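Local atomic coordinates of aminotransferase, class III (Thermomicrobium roseum, PDB entry 6IO1), a protein that acts as a thermostable (S)-enantioselective omega-transaminase, probably moving amino groups between substrates with the help of a pyridoxal 5'-phosphate cofactor. Residues B[106-111]-B[285-290]; B[98-103]-B[329-334]; B[241-246]-B[276-281]. All blocks are in the same frame, centred on the assembly; numbering follows the deposited sequence.

Contact 1: residues B[106-111]-B[285-290]; sequences ELFPGP and VTFAKG
A buried, purely apolar contact joins Phe108, just past the end of helix 95-107, to Val285 and Phe287 of strand 284-287 in the mixed sheet that holds strands 112-118 and 256-260. Phe108 is the first residue to leave helical geometry, and CG anti to its carbonyl carbon (chi1 -84°) directs the ring at the strand while the backbone turns away into the loop. Val285 meets it from the opposite direction: CG1 lies over one face of the Phe108 ring, 4.2 Å from the centroid and displaced toward the rim, a CH-pi contact. The second branch, Val285 CG2, is 3.8 Å from Phe108 CE1. Phe287 takes the far end of the ring, its CD1 3.8 Å from Phe108 CZ, with the two ring planes inclined at 36° in an oblique aromatic pair. Alternation along the strand explains the pairing, for Thr286 faces the other way and bonds Asn125 of helix 121-138. This is the sheet of the large domain in fold-type I pyridoxal-phosphate enzymes. Just beyond the strand, Lys289 touches the bound PMP and is probably the aldimine-forming lysine of the family. Phe108 also stacks on Phe273 and touches Met275, both from the segment that leads into and forms helix 274-278. With an alanine here the ring is gone, which would probably leave a gap over Val285 CG1 and beside Phe287, and Phe273 without its stacking partner.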
# COMPACT_ATOMS: atom_id res chain seq x y z
N GLU B 106 -7.75 20.02 11.43
CA GLU B 106 -8.22 20.48 12.73
C GLU B 106 -7.67 19.60 13.86
O GLU B 106 -7.18 20.11 14.87
CB GLU B 106 -9.75 20.51 12.78
CG GLU B 106 -10.29 20.81 14.17
CD GLU B 106 -11.78 21.12 14.17
OE1 GLU B 106 -12.46 20.77 15.16
OE2 GLU B 106 -12.26 21.72 13.19
N LEU B 107 -7.75 18.28 13.70
CA LEU B 107 -7.42 17.37 14.79
C LEU B 107 -5.92 17.33 15.08
O LEU B 107 -5.51 17.26 16.25
CB LEU B 107 -7.93 15.96 14.47
CG LEU B 107 -9.46 15.83 14.49
CD1 LEU B 107 -9.89 14.42 14.11
CD2 LEU B 107 -10.01 16.21 15.86
N PHE B 108 -5.08 17.38 14.05
CA PHE B 108 -3.64 17.36 14.28
C PHE B 108 -3.17 18.73 14.74
O PHE B 108 -3.44 19.73 14.06
CB PHE B 108 -2.89 16.94 13.02
CG PHE B 108 -2.79 15.45 12.84
CD1 PHE B 108 -1.97 14.69 13.65
CD2 PHE B 108 -3.52 14.81 11.84
CE1 PHE B 108 -1.87 13.32 13.48
CE2 PHE B 108 -3.42 13.44 11.67
CZ PHE B 108 -2.60 12.69 12.49
N PRO B 109 -2.50 18.82 15.89
CA PRO B 109 -2.15 20.14 16.44
C PRO B 109 -1.19 20.92 15.55
O PRO B 109 -0.36 20.35 14.84
CB PRO B 109 -1.50 19.80 17.79
CG PRO B 109 -1.94 18.41 18.10
CD PRO B 109 -2.12 17.72 16.79
N GLY B 110 -1.33 22.24 15.60
CA GLY B 110 -0.42 23.14 14.92
C GLY B 110 -0.59 23.16 13.42
O GLY B 110 -1.63 22.78 12.87
N PRO B 111 0.46 23.58 12.71
CA PRO B 111 0.34 23.77 11.26
C PRO B 111 0.44 22.47 10.46
O PRO B 111 0.71 22.51 9.26
CB PRO B 111 1.51 24.71 10.93
CG PRO B 111 2.48 24.55 12.05
CD PRO B 111 1.79 23.93 13.23
N VAL B 285 3.88 13.82 9.93
CA VAL B 285 3.27 12.76 10.71
C VAL B 285 2.70 11.73 9.74
O VAL B 285 2.17 12.08 8.69
CB VAL B 285 2.17 13.29 11.65
CG1 VAL B 285 1.05 13.98 10.87
CG2 VAL B 285 1.61 12.16 12.48
N THR B 286 2.85 10.45 10.08
CA THR B 286 2.29 9.36 9.30
C THR B 286 1.28 8.61 10.15
O THR B 286 1.49 8.41 11.35
CB THR B 286 3.37 8.40 8.80
OG1 THR B 286 3.99 7.76 9.92
CG2 THR B 286 4.42 9.16 8.01
N PHE B 287 0.18 8.19 9.52
CA PHE B 287 -0.88 7.52 10.26
C PHE B 287 -1.49 6.43 9.39
O PHE B 287 -1.39 6.44 8.16
CB PHE B 287 -1.96 8.50 10.72
CG PHE B 287 -2.43 9.44 9.65
CD1 PHE B 287 -1.77 10.64 9.42
CD2 PHE B 287 -3.55 9.15 8.88
CE1 PHE B 287 -2.19 11.51 8.44
CE2 PHE B 287 -3.99 10.02 7.90
CZ PHE B 287 -3.31 11.20 7.68
N ALA B 288 -2.14 5.48 10.07
CA ALA B 288 -2.81 4.35 9.43
C ALA B 288 -3.62 3.62 10.50
O ALA B 288 -3.86 4.17 11.58
CB ALA B 288 -1.82 3.41 8.76
N LYS B 289 -4.04 2.40 10.20
CA LYS B 289 -4.67 1.54 11.20
C LYS B 289 -5.95 2.15 11.76
O LYS B 289 -7.01 2.10 11.12
CB LYS B 289 -3.69 1.24 12.33
CG LYS B 289 -2.50 0.38 11.93
CD LYS B 289 -1.70 -0.07 13.15
CE LYS B 289 -0.54 -0.97 12.76
NZ LYS B 289 -0.99 -2.18 12.01
N GLY B 290 -5.86 2.71 12.97
CA GLY B 290 -7.03 3.15 13.71
C GLY B 290 -7.88 4.21 13.04
O GLY B 290 -9.03 4.40 13.45

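Contact 2: residues B[98-103]-B[329-334]; sequences IELAAR and VACAVA
Two regular helical segments, 98-103 and 329-334, approach most closely at Leu100 and Cys331, whose CA atoms are 6.3 Å apart. Both keep their i to i+4 backbone bonds, and no hydrogen bond crosses between them; the touching atoms belong to side chains. Leu100 is the projecting residue. Its CG stands anti to the backbone N (chi1 -178°), which sends both methyls out toward helix 328-344. CD2 fits between two residues one turn apart, 3.8 Å from Cys331 SG and 3.9 Å from Ala334 CB; the other methyl, Leu100 CD1, also rests on Ala334 CB at 4.0 Å. Leu335 and Leu338 add further walls, so that Leu100 sits as a knob in a hole spaced i, i+3, i+4 and i+7, the pattern of knobs-into-holes packing between helices. The small side chain of Ala334 lets the leucine methyls settle close to the helix. One turn beyond Leu100, the side chain of Arg103 touches Leu338 and Leu342, and its NH1 forms a salt bridge with Asp339. Helix 328-344 is held from another side as well, where Val329 and Val333 pack on helix 70-82. Toward the dimer interface, Glu99 pairs with Lys14 of the second subunit.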
# COMPACT_ATOMS: atom_id res chain seq x y z
N ILE B 98 -11.77 15.35 0.74
CA ILE B 98 -11.54 16.75 1.09
C ILE B 98 -11.95 17.02 2.53
O ILE B 98 -11.23 17.67 3.30
CB ILE B 98 -12.29 17.67 0.11
CG1 ILE B 98 -11.76 17.47 -1.32
CG2 ILE B 98 -12.17 19.11 0.52
CD1 ILE B 98 -12.58 18.19 -2.37
N GLU B 99 -13.13 16.52 2.91
CA GLU B 99 -13.61 16.73 4.28
C GLU B 99 -12.70 16.06 5.29
O GLU B 99 -12.43 16.62 6.36
CB GLU B 99 -15.05 16.22 4.42
CG GLU B 99 -16.06 16.97 3.55
CD GLU B 99 -16.39 18.36 4.07
OE1 GLU B 99 -15.77 18.81 5.06
OE2 GLU B 99 -17.29 19.01 3.49
N LEU B 100 -12.20 14.86 4.98
CA LEU B 100 -11.27 14.19 5.88
C LEU B 100 -9.98 14.98 6.02
O LEU B 100 -9.43 15.08 7.12
CB LEU B 100 -10.98 12.77 5.39
CG LEU B 100 -10.05 11.96 6.29
CD1 LEU B 100 -10.69 11.74 7.66
CD2 LEU B 100 -9.69 10.63 5.65
N ALA B 101 -9.48 15.54 4.92
CA ALA B 101 -8.26 16.34 5.00
C ALA B 101 -8.46 17.56 5.90
O ALA B 101 -7.61 17.84 6.76
CB ALA B 101 -7.83 16.78 3.60
N ALA B 102 -9.58 18.27 5.74
CA ALA B 102 -9.84 19.43 6.59
C ALA B 102 -9.99 19.02 8.05
O ALA B 102 -9.45 19.68 8.96
CB ALA B 102 -11.08 20.17 6.10
N ARG B 103 -10.72 17.93 8.31
CA ARG B 103 -10.93 17.48 9.67
C ARG B 103 -9.61 17.08 10.33
O ARG B 103 -9.38 17.38 11.51
CB ARG B 103 -11.91 16.31 9.69
CG ARG B 103 -12.46 15.98 11.06
CD ARG B 103 -13.68 15.09 10.93
NE ARG B 103 -14.36 14.91 12.20
CZ ARG B 103 -15.36 14.05 12.39
NH1 ARG B 103 -15.77 13.28 11.39
NH2 ARG B 103 -15.94 13.95 13.58
N VAL B 329 -14.46 5.72 -0.39
CA VAL B 329 -15.09 4.85 0.59
C VAL B 329 -14.28 4.82 1.88
O VAL B 329 -14.83 4.90 2.98
CB VAL B 329 -15.28 3.44 0.00
CG1 VAL B 329 -16.01 2.54 0.98
CG2 VAL B 329 -16.02 3.53 -1.32
N ALA B 330 -12.95 4.70 1.75
CA ALA B 330 -12.09 4.70 2.93
C ALA B 330 -12.22 6.01 3.70
O ALA B 330 -12.31 6.00 4.93
CB ALA B 330 -10.63 4.47 2.51
N CYS B 331 -12.24 7.14 2.99
CA CYS B 331 -12.34 8.43 3.67
C CYS B 331 -13.70 8.61 4.35
O CYS B 331 -13.77 9.17 5.45
CB CYS B 331 -12.08 9.56 2.67
SG CYS B 331 -10.39 9.58 2.03
N ALA B 332 -14.78 8.17 3.70
CA ALA B 332 -16.10 8.26 4.34
C ALA B 332 -16.16 7.40 5.60
O ALA B 332 -16.68 7.83 6.64
CB ALA B 332 -17.19 7.85 3.35
N VAL B 333 -15.64 6.17 5.51
CA VAL B 333 -15.60 5.31 6.69
C VAL B 333 -14.74 5.94 7.77
O VAL B 333 -15.05 5.84 8.97
CB VAL B 333 -15.10 3.90 6.30
CG1 VAL B 333 -14.80 3.08 7.54
CG2 VAL B 333 -16.13 3.20 5.43
N ALA B 334 -13.65 6.60 7.38
CA ALA B 334 -12.80 7.29 8.35
C ALA B 334 -13.55 8.42 9.03
O ALA B 334 -13.39 8.64 10.23
CB ALA B 334 -11.54 7.82 7.66

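Contact 3: residues B[241-246]-B[276-281]; sequences GYWPAI and QQYGVQ
The first turn of helix 242-253 lies against the end of helix 274-278 and the turn after it, with the CA atoms of Trp243 and Tyr278 6.3 Å apart and those of Pro244 and Val280 at a similar spacing. Trp243 and Tyr278 cross as an oblique aromatic pair, the five-membered ring of the indole and the phenol ring inclined at 57° with centroids 5.1 Å apart. The indole leads with its pyrrole corner: CD1 comes to 3.6 Å from Tyr278 CG and 3.7 Å from Tyr278 CB, while NE1 is placed over the phenol face. That N-H is spent on the carbonyl O of Pro228, a bond that should limit rotation of the indole. Tyr278 has CG anti to its carbonyl carbon (chi1 -64°), which raises the ring beside the indole. On the other side of the indole plane, Tyr242 CE2 stands over the ring centre, 3.8 Å above it, so Trp243 is held between two tyrosines. Helix 242-253 is the connection of a beta-alpha-beta crossover between parallel strands 221-226 and 256-260 of the large sheet, and Trp243 reaches Leu259 of the latter. Gly241 occupies the N-cap position of this helix. On the other segment, Gly279 closes the weakly bonded helix 274-278 with a Schellman motif, its positive phi (55°) suiting glycine. Beside the aromatic pair, Pro244 CD packs 4.0 Å from the carbonyl O of Tyr278, and Val280 turns toward the helix while resting on Leu257 and Leu259.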
# COMPACT_ATOMS: atom_id res chain seq x y z
N GLY B 241 11.15 12.64 29.32
CA GLY B 241 12.00 13.70 28.81
C GLY B 241 12.77 13.35 27.55
O GLY B 241 13.51 14.21 27.04
N TYR B 242 12.64 12.13 27.04
CA TYR B 242 13.39 11.72 25.86
C TYR B 242 13.00 12.54 24.63
O TYR B 242 13.85 13.12 23.95
CB TYR B 242 13.17 10.22 25.61
CG TYR B 242 13.58 9.73 24.23
CD1 TYR B 242 14.88 9.32 23.99
CD2 TYR B 242 12.67 9.66 23.19
CE1 TYR B 242 15.27 8.86 22.75
CE2 TYR B 242 13.05 9.21 21.94
CZ TYR B 242 14.35 8.81 21.72
OH TYR B 242 14.73 8.36 20.48
N TRP B 243 11.70 12.59 24.34
CA TRP B 243 11.23 13.24 23.11
C TRP B 243 11.53 14.73 23.06
O TRP B 243 11.97 15.21 22.00
CB TRP B 243 9.74 12.95 22.91
CG TRP B 243 9.52 11.66 22.20
CD1 TRP B 243 8.89 10.54 22.68
CD2 TRP B 243 9.95 11.33 20.87
NE1 TRP B 243 8.90 9.55 21.73
CE2 TRP B 243 9.54 10.01 20.61
CE3 TRP B 243 10.63 12.04 19.87
CZ2 TRP B 243 9.79 9.38 19.39
CZ3 TRP B 243 10.88 11.41 18.67
CH2 TRP B 243 10.46 10.09 18.44
N PRO B 244 11.31 15.52 24.12
CA PRO B 244 11.67 16.95 24.02
C PRO B 244 13.15 17.17 23.72
O PRO B 244 13.49 18.00 22.87
CB PRO B 244 11.27 17.51 25.39
CG PRO B 244 10.21 16.60 25.87
CD PRO B 244 10.59 15.24 25.37
N ALA B 245 14.04 16.43 24.38
CA ALA B 245 15.47 16.59 24.15
C ALA B 245 15.85 16.19 22.72
O ALA B 245 16.60 16.91 22.04
CB ALA B 245 16.26 15.77 25.17
N ILE B 246 15.36 15.04 22.26
CA ILE B 246 15.68 14.58 20.91
C ILE B 246 15.19 15.59 19.88
O ILE B 246 15.91 15.95 18.94
CB ILE B 246 15.09 13.18 20.67
CG1 ILE B 246 15.77 12.14 21.57
CG2 ILE B 246 15.23 12.78 19.21
CD1 ILE B 246 17.27 12.08 21.42
N GLN B 276 0.81 14.42 21.46
CA GLN B 276 0.30 15.15 22.62
C GLN B 276 0.84 14.58 23.92
O GLN B 276 1.14 15.33 24.85
CB GLN B 276 -1.23 15.14 22.63
CG GLN B 276 -1.82 15.96 23.76
CD GLN B 276 -3.32 16.13 23.65
OE1 GLN B 276 -3.93 15.76 22.65
NE2 GLN B 276 -3.93 16.69 24.69
N GLN B 277 0.98 13.25 24.01
CA GLN B 277 1.50 12.64 25.22
C GLN B 277 2.90 13.13 25.53
O GLN B 277 3.23 13.43 26.69
CB GLN B 277 1.51 11.11 25.08
CG GLN B 277 0.15 10.46 25.07
CD GLN B 277 -0.36 10.12 26.45
OE1 GLN B 277 0.34 10.32 27.45
NE2 GLN B 277 -1.58 9.60 26.53
N TYR B 278 3.75 13.24 24.51
CA TYR B 278 5.17 13.50 24.70
C TYR B 278 5.57 14.92 24.34
O TYR B 278 6.76 15.22 24.29
CB TYR B 278 5.98 12.48 23.90
CG TYR B 278 5.77 11.07 24.42
CD1 TYR B 278 6.43 10.63 25.55
CD2 TYR B 278 4.87 10.21 23.80
CE1 TYR B 278 6.23 9.35 26.04
CE2 TYR B 278 4.66 8.93 24.29
CZ TYR B 278 5.35 8.51 25.41
OH TYR B 278 5.15 7.24 25.91
N GLY B 279 4.59 15.80 24.11
CA GLY B 279 4.86 17.21 23.86
C GLY B 279 5.83 17.46 22.72
O GLY B 279 6.84 18.15 22.89
N VAL B 280 5.53 16.90 21.55
CA VAL B 280 6.37 17.07 20.37
C VAL B 280 5.50 17.56 19.22
O VAL B 280 4.31 17.22 19.13
CB VAL B 280 7.11 15.77 20.02
CG1 VAL B 280 6.24 14.84 19.18
CG2 VAL B 280 8.42 16.07 19.31
N GLN B 281 6.09 18.39 18.36
CA GLN B 281 5.40 18.92 17.19
C GLN B 281 6.18 18.54 15.95
O GLN B 281 7.15 19.23 15.58
CB GLN B 281 5.25 20.44 17.29
CG GLN B 281 4.59 21.09 16.08
CD GLN B 281 3.10 20.83 16.01
OE1 GLN B 281 2.47 20.51 17.01
NE2 GLN B 281 2.53 20.95 14.81

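Along the chain the contacts are nested: 241-246 with 276-281 lies inside the loop closed by contact 1, which lies inside that of contact 2. Contacts 1 and 2 both use helix 95-107, contact 2 its middle and contact 1 its C-terminal end, with centres 12 Å apart. Contacts 1 and 3 have centres 16 Å apart and touch, probably through a hydrogen bond from Gln281 NE2 to Pro109 O at 3.0 Å; a short loop joins helix 274-278 to strand 284-287. Contacts 2 and 3, 28 Å between centres, do not meet. Contact 1 thus lies between the helix pair of contact 2 and the 276-281 turn, on the strand leading to Lys289, which touches the PMP.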